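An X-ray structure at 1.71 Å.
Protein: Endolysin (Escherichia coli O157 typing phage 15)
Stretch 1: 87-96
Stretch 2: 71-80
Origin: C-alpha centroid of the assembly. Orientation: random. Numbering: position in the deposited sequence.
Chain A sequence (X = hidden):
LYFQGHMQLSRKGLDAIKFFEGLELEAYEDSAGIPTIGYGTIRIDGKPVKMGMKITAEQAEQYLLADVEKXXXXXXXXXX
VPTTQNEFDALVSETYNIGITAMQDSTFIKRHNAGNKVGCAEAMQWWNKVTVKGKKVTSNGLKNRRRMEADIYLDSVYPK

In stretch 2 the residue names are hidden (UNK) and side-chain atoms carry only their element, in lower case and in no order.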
# COMPACT_ATOMS: atom_id res chain seq x y z
N GLU A 87 -6.48 -0.06 -11.53
CA GLU A 87 -6.39 -1.40 -10.92
C GLU A 87 -4.97 -1.61 -10.37
O GLU A 87 -4.83 -2.06 -9.19
CB GLU A 87 -6.72 -2.49 -11.92
CG GLU A 87 -8.19 -2.58 -12.26
CD GLU A 87 -8.48 -3.38 -13.54
OE1 GLU A 87 -7.49 -3.85 -14.18
OE2 GLU A 87 -9.67 -3.59 -13.83
N PHE A 88 -3.96 -1.26 -11.16
CA PHE A 88 -2.54 -1.40 -10.73
C PHE A 88 -2.31 -0.52 -9.49
O PHE A 88 -1.73 -1.04 -8.48
CB PHE A 88 -1.58 -1.01 -11.85
CG PHE A 88 -0.15 -1.31 -11.49
CD1 PHE A 88 0.32 -2.63 -11.48
CD2 PHE A 88 0.72 -0.31 -11.16
CE1 PHE A 88 1.65 -2.91 -11.21
CE2 PHE A 88 2.06 -0.59 -10.88
CZ PHE A 88 2.50 -1.90 -10.89
N ASP A 89 -2.72 0.73 -9.53
CA ASP A 89 -2.52 1.65 -8.38
C ASP A 89 -3.11 1.05 -7.10
O ASP A 89 -2.44 1.09 -6.01
CB ASP A 89 -3.08 3.04 -8.63
CG ASP A 89 -2.37 3.87 -9.68
OD1 ASP A 89 -1.19 3.57 -10.01
OD2 ASP A 89 -3.04 4.85 -10.16
N ALA A 90 -4.34 0.56 -7.18
CA ALA A 90 -5.04 -0.03 -6.02
C ALA A 90 -4.30 -1.26 -5.51
O ALA A 90 -4.12 -1.42 -4.27
CB ALA A 90 -6.46 -0.34 -6.34
N LEU A 91 -3.89 -2.16 -6.40
CA LEU A 91 -3.19 -3.40 -5.99
C LEU A 91 -1.84 -3.03 -5.35
O LEU A 91 -1.52 -3.63 -4.34
CB LEU A 91 -2.97 -4.29 -7.22
CG LEU A 91 -4.27 -4.85 -7.81
CD1 LEU A 91 -3.95 -5.50 -9.16
CD2 LEU A 91 -4.95 -5.85 -6.90
N VAL A 92 -1.16 -2.02 -5.85
CA VAL A 92 0.15 -1.60 -5.24
C VAL A 92 -0.11 -0.99 -3.87
O VAL A 92 0.52 -1.42 -2.91
CB VAL A 92 0.93 -0.64 -6.15
CG1 VAL A 92 2.15 -0.04 -5.43
CG2 VAL A 92 1.41 -1.37 -7.39
N SER A 93 -1.09 -0.07 -3.77
CA SER A 93 -1.47 0.51 -2.44
C SER A 93 -1.74 -0.61 -1.41
O SER A 93 -1.20 -0.57 -0.27
CB SER A 93 -2.60 1.45 -2.56
OG SER A 93 -2.90 2.02 -1.29
N GLU A 94 -2.56 -1.58 -1.73
CA GLU A 94 -2.93 -2.64 -0.77
C GLU A 94 -1.71 -3.52 -0.46
O GLU A 94 -1.50 -3.86 0.77
CB GLU A 94 -4.11 -3.47 -1.26
CG GLU A 94 -4.49 -4.55 -0.27
CD GLU A 94 -5.92 -5.00 -0.23
OE1 GLU A 94 -6.24 -5.94 0.57
OE2 GLU A 94 -6.74 -4.39 -0.92
N THR A 95 -0.93 -3.87 -1.49
CA THR A 95 0.25 -4.74 -1.28
C THR A 95 1.27 -4.01 -0.38
O THR A 95 1.91 -4.67 0.45
CB THR A 95 0.89 -5.14 -2.62
OG1 THR A 95 -0.12 -5.76 -3.40
CG2 THR A 95 2.05 -6.08 -2.45
N TYR A 96 1.40 -2.70 -0.54
CA TYR A 96 2.32 -1.88 0.26
C TYR A 96 1.97 -1.97 1.75
O TYR A 96 2.86 -1.85 2.63
CB TYR A 96 2.27 -0.43 -0.22
CG TYR A 96 3.34 0.41 0.42
CD1 TYR A 96 4.66 0.02 0.27
CD2 TYR A 96 3.07 1.52 1.18
CE1 TYR A 96 5.69 0.74 0.84
CE2 TYR A 96 4.08 2.27 1.76
CZ TYR A 96 5.40 1.88 1.59
OH TYR A 96 6.47 2.49 2.20
N UNK A 71 7.40 -3.19 -4.18
CA UNK A 71 5.96 -3.51 -4.19
C UNK A 71 5.37 -3.36 -5.58
O UNK A 71 4.58 -4.25 -5.99
c UNK A 71 5.56 -4.25 0.33
c UNK A 71 5.67 -3.00 -1.72
c UNK A 71 5.19 -2.70 -3.13
c UNK A 71 6.61 -3.53 0.85
c UNK A 71 7.20 -2.56 0.09
c UNK A 71 6.76 -2.32 -1.20
c UNK A 71 5.12 -4.00 -0.96
N UNK A 72 5.75 -2.31 -6.28
CA UNK A 72 5.46 -2.15 -7.73
C UNK A 72 6.00 -3.39 -8.48
O UNK A 72 5.23 -4.00 -9.30
c UNK A 72 6.07 -0.84 -8.25
c UNK A 72 5.96 -0.72 -9.75
c UNK A 72 5.44 0.38 -7.56
N UNK A 73 7.25 -3.78 -8.22
CA UNK A 73 7.88 -4.92 -8.91
C UNK A 73 7.04 -6.17 -8.65
O UNK A 73 6.76 -6.93 -9.59
c UNK A 73 9.34 -5.09 -8.51
N UNK A 74 6.69 -6.41 -7.40
CA UNK A 74 5.98 -7.63 -6.99
C UNK A 74 4.59 -7.67 -7.65
O UNK A 74 4.11 -8.77 -8.02
c UNK A 74 5.87 -7.72 -5.48
N UNK A 75 3.89 -6.55 -7.70
CA UNK A 75 2.53 -6.56 -8.31
C UNK A 75 2.68 -6.86 -9.82
O UNK A 75 1.89 -7.67 -10.35
c UNK A 75 1.49 -5.20 -6.49
c UNK A 75 0.43 -5.23 -8.74
c UNK A 75 1.75 -5.28 -7.99
N UNK A 76 3.65 -6.23 -10.49
CA UNK A 76 3.97 -6.51 -11.91
C UNK A 76 4.10 -8.03 -12.09
O UNK A 76 3.53 -8.58 -13.05
n UNK A 76 5.58 -3.32 -12.51
o UNK A 76 3.87 -4.19 -13.63
c UNK A 76 5.19 -5.73 -12.38
c UNK A 76 4.83 -4.34 -12.89
N UNK A 77 4.87 -8.70 -11.24
CA UNK A 77 5.17 -10.14 -11.40
C UNK A 77 3.94 -10.99 -11.07
O UNK A 77 3.76 -12.01 -11.74
c UNK A 77 10.03 -9.05 -10.46
c UNK A 77 6.37 -10.50 -10.53
n UNK A 77 10.81 -10.21 -10.97
c UNK A 77 7.70 -9.99 -11.07
c UNK A 77 8.67 -9.51 -9.97
N UNK A 78 3.06 -10.57 -10.17
CA UNK A 78 1.86 -11.34 -9.75
C UNK A 78 0.71 -11.22 -10.77
O UNK A 78 -0.08 -12.14 -10.87
c UNK A 78 1.42 -10.91 -8.41
N UNK A 79 0.64 -10.13 -11.52
CA UNK A 79 -0.47 -9.90 -12.47
C UNK A 79 -0.19 -10.67 -13.75
O UNK A 79 0.96 -10.62 -14.21
c UNK A 79 -1.27 -7.76 -11.49
c UNK A 79 -1.23 -6.28 -11.54
c UNK A 79 -0.64 -8.40 -12.72
c UNK A 79 -1.45 -8.15 -13.96
N UNK A 80 -1.20 -11.36 -14.26
CA UNK A 80 -1.05 -12.25 -15.45
C UNK A 80 -2.00 -11.82 -16.58
O UNK A 80 -1.99 -12.49 -17.65
c UNK A 80 -0.27 -15.67 -13.83
n UNK A 80 -0.05 -17.62 -12.33
c UNK A 80 0.09 -16.14 -12.43
c UNK A 80 -0.30 -14.19 -13.99
c UNK A 80 -1.29 -13.70 -15.03

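Position 71 carries seven side-chain carbons, one leading into a ring of six, with no heteroatom. The ring lies against Y96 and T95, and its lack of a hydroxyl makes it phenylalanine, F71. Y96 CD1 stands 3.5 Å from F71 CD1, over the F71 face; the ring centroids are 5.0 Å apart and the planes meet at 88°, an edge-to-face pair. Y96 CA adds a CH-pi contact, 4.1 Å from the F71 ring centroid and 28° off the normal.

Position 72 has three carbons, the first carrying the other two. This beta-branched, wholly carbon fork is valine. V72 CG2 lies 3.9 Å from V92 CG1, and V72 CG1 lies 3.8 Å from F88 CZ.

Position 73 has a single side-chain carbon, pointing away from stretch 1: alanine, A73. Position 74 likewise ends at CB, 5.1 Å from T95 CG2, and is A74.

Position 75 repeats the three-carbon fork, pointing toward stretch 1 and enclosed by F88, L91, V92 and T95. It is valine. V75 CG1 is 3.6 Å from F88 CE1 and 3.8 Å from L91 CB; V75 CG2 is 3.9 Å from V92 CG2 and 3.5 Å from T95 OG1.

Position 76 has two carbons, the second bearing one oxygen and one nitrogen, the short amide of asparagine. N76 OD1 comes within 3.5 Å of F88 CE1, while both polar atoms find hydrogen bonds elsewhere in the structure.

Position 77 is a row of four carbons ending in nitrogen, exposed and out of reach: lysine, K77. Position 78, with one carbon, is A78, without contact.

Position 79 has four carbons, forked at the first, with one arm two carbons long: isoleucine. Its phi/psi of -82/135° leaves the helix, yet CB points toward stretch 1, and I79 CD1 reaches L91 CD1 at 3.7 Å and F88 CD1 at 4.0 Å.

Position 80 is four carbons in a row ending in nitrogen, K80, exposed and out of reach.

The contact is steric and apolar, burying 524 Å² without a hydrogen bond across it. The helix axes approach to 9.2 Å at 121°, and V75 fits as a knob into the hole formed by F88, L91, V92 and T95. The T95 hydroxyl donates within its own helix, T95 OG1 to L91 O at 2.7 Å, so it can line this hole with its hydrogen-bonding need met. F71 with Y96 and I79 with L91 and F88 extend the packing beyond the knob.

Stretch 2 (71-80) FVAAVNKAIK
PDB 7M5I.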